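Local structure of PrgZ (Enterococcus faecalis, 4FAJ) at residues 316-321 and 531-536. The protein binds a peptide pheromone as an extracellular, membrane-anchored receptor of the solute-binding protein family 5, and probably serves peptide import. Sequence-based numbering, arbitrary orientation.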
loop_
_atom_site.group_PDB
_atom_site.type_symbol
_atom_site.label_atom_id
_atom_site.label_comp_id
_atom_site.label_asym_id
_atom_site.label_seq_id
_atom_site.Cartn_x
_atom_site.Cartn_y
_atom_site.Cartn_z
ATOM N N MET A 316 9.172 7.167 -3.892
ATOM C CA MET A 316 8.449 5.919 -3.641
ATOM C C MET A 316 7.633 5.486 -4.864
ATOM O O MET A 316 7.235 6.321 -5.668
ATOM C CB MET A 316 7.495 6.104 -2.479
ATOM C CG MET A 316 8.139 6.517 -1.171
ATOM S SD MET A 316 8.962 5.128 -0.364
ATOM C CE MET A 316 10.666 5.597 -0.576
ATOM N N ALA A 317 7.366 4.178 -4.969
ATOM C CA ALA A 317 6.494 3.619 -6.024
ATOM C C ALA A 317 5.035 3.750 -5.585
ATOM O O ALA A 317 4.328 2.758 -5.360
ATOM C CB ALA A 317 6.861 2.146 -6.310
ATOM N N ASN A 318 4.584 4.998 -5.488
ATOM C CA ASN A 318 3.366 5.336 -4.760
ATOM C C ASN A 318 2.695 6.503 -5.488
ATOM O O ASN A 318 3.264 7.578 -5.577
ATOM C CB ASN A 318 3.791 5.666 -3.318
ATOM C CG ASN A 318 2.656 6.114 -2.383
ATOM O OD1 ASN A 318 2.954 6.580 -1.269
ATOM N ND2 ASN A 318 1.385 5.950 -2.780
ATOM N N THR A 319 1.508 6.259 -6.047
ATOM C CA THR A 319 0.738 7.289 -6.728
ATOM C C THR A 319 -0.441 7.699 -5.833
ATOM O O THR A 319 -1.174 6.838 -5.339
ATOM C CB THR A 319 0.197 6.771 -8.074
ATOM O OG1 THR A 319 1.298 6.416 -8.935
ATOM C CG2 THR A 319 -0.683 7.842 -8.769
ATOM N N MET A 320 -0.614 9.001 -5.627
ATOM C CA MET A 320 -1.831 9.519 -4.981
ATOM C C MET A 320 -2.861 9.881 -6.069
ATOM O O MET A 320 -2.528 10.539 -7.065
ATOM C CB MET A 320 -1.526 10.740 -4.103
ATOM C CG MET A 320 -0.740 10.440 -2.844
ATOM S SD MET A 320 -1.558 9.308 -1.686
ATOM C CE MET A 320 -3.107 10.162 -1.364
ATOM N N PHE A 321 -4.102 9.424 -5.866
ATOM C CA PHE A 321 -5.196 9.592 -6.827
ATOM C C PHE A 321 -6.315 10.463 -6.266
ATOM O O PHE A 321 -6.429 10.626 -5.049
ATOM C CB PHE A 321 -5.860 8.247 -7.140
ATOM C CG PHE A 321 -4.941 7.190 -7.669
ATOM C CD1 PHE A 321 -4.518 7.212 -8.990
ATOM C CD2 PHE A 321 -4.580 6.110 -6.874
ATOM C CE1 PHE A 321 -3.703 6.209 -9.494
ATOM C CE2 PHE A 321 -3.756 5.096 -7.375
ATOM C CZ PHE A 321 -3.313 5.152 -8.677
ATOM N N PHE A 531 0.007 12.864 -8.103
ATOM C CA PHE A 531 1.455 12.918 -7.927
ATOM C C PHE A 531 2.040 11.614 -7.389
ATOM O O PHE A 531 1.334 10.784 -6.826
ATOM C CB PHE A 531 1.853 14.091 -7.041
ATOM C CG PHE A 531 1.388 13.982 -5.618
ATOM C CD1 PHE A 531 0.154 14.473 -5.246
ATOM C CD2 PHE A 531 2.212 13.434 -4.633
ATOM C CE1 PHE A 531 -0.289 14.395 -3.920
ATOM C CE2 PHE A 531 1.783 13.361 -3.304
ATOM C CZ PHE A 531 0.528 13.836 -2.952
ATOM N N GLN A 532 3.342 11.454 -7.615
ATOM C CA GLN A 532 4.125 10.341 -7.112
ATOM C C GLN A 532 4.848 10.841 -5.873
ATOM O O GLN A 532 5.536 11.877 -5.903
ATOM C CB GLN A 532 5.123 9.856 -8.168
ATOM C CG GLN A 532 6.023 8.713 -7.690
ATOM C CD GLN A 532 6.899 8.114 -8.763
ATOM O OE1 GLN A 532 6.817 8.486 -9.936
ATOM N NE2 GLN A 532 7.751 7.151 -8.363
ATOM N N VAL A 533 4.692 10.076 -4.797
ATOM C CA VAL A 533 5.104 10.471 -3.466
ATOM C C VAL A 533 6.609 10.350 -3.277
ATOM O O VAL A 533 7.190 9.282 -3.503
ATOM C CB VAL A 533 4.418 9.588 -2.394
ATOM C CG1 VAL A 533 4.948 9.903 -0.991
ATOM C CG2 VAL A 533 2.900 9.747 -2.444
ATOM N N GLY A 534 7.217 11.454 -2.858
ATOM C CA GLY A 534 8.558 11.456 -2.280
ATOM C C GLY A 534 8.457 11.598 -0.765
ATOM O O GLY A 534 7.688 12.425 -0.278
ATOM N N THR A 535 9.243 10.799 -0.041
ATOM C CA THR A 535 9.268 10.792 1.416
ATOM C C THR A 535 10.484 11.581 1.890
ATOM O O THR A 535 11.627 11.141 1.684
ATOM C CB THR A 535 9.348 9.342 1.961
ATOM O OG1 THR A 535 8.197 8.602 1.523
ATOM C CG2 THR A 535 9.419 9.319 3.497
ATOM N N ALA A 536 10.236 12.748 2.486
ATOM C CA ALA A 536 11.301 13.623 2.983
ATOM C C ALA A 536 11.232 13.692 4.483
ATOM O O ALA A 536 10.147 13.722 5.073
ATOM C CB ALA A 536 11.200 15.020 2.404
#
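M320 overlaps the ring of F531, the two side chains lying alongside each other and pointing the same way. CB of M320 sits over one face of the F531 ring, 4.0 Å from the ring centroid and offset toward the rim, a CH-pi contact. CG of M320 lies 3.6 Å from CZ of F531. With CG anti to the carbonyl carbon (chi1 -70°), the same CG of M320 also touches CG2 of V533. CG of F531 lies between the backbone N and the carbonyl carbon, the crowded position (chi1 66°). V533 crosses N318 obliquely: OD1 of N318 lies 3.4 Å from CG2 of V533, a polar atom set against a methyl. The bound peptide hydrogen-bonds ND2 of N318 through a polar side chain, presents an aromatic ring edge-to-face to F531 and packs on M320 and V533, so this strand pair forms part of the binding site. The backbones meet as antiparallel neighbours in a mixed sheet of the periplasmic-binding-protein fold. M320 N donates to F531 O nearly along the C=O axis, V533 N does the same to N318 O, and T319 faces Q532 as a non-hydrogen-bonded pair. At A317 the chain turns a corner through an inverse gamma turn, yet M316 N still reaches V533 O at 2.9 Å. Q532 spans the corner: with CG anti to the backbone N (chi1 178°) and the chain extended beyond it, NE2 of Q532 bonds M316 O at 2.9 Å, the acceptor near the amide plane of Q532 but the donor above the carbonyl plane, and also bonds K369 O, so two carbonyl oxygens grip the amide nitrogen of this buried glutamine. Before the corner, CG of M316 rests 3.4 Å from OG1 of T535, a hydroxyl hydrogen-bonded to NZ of K554.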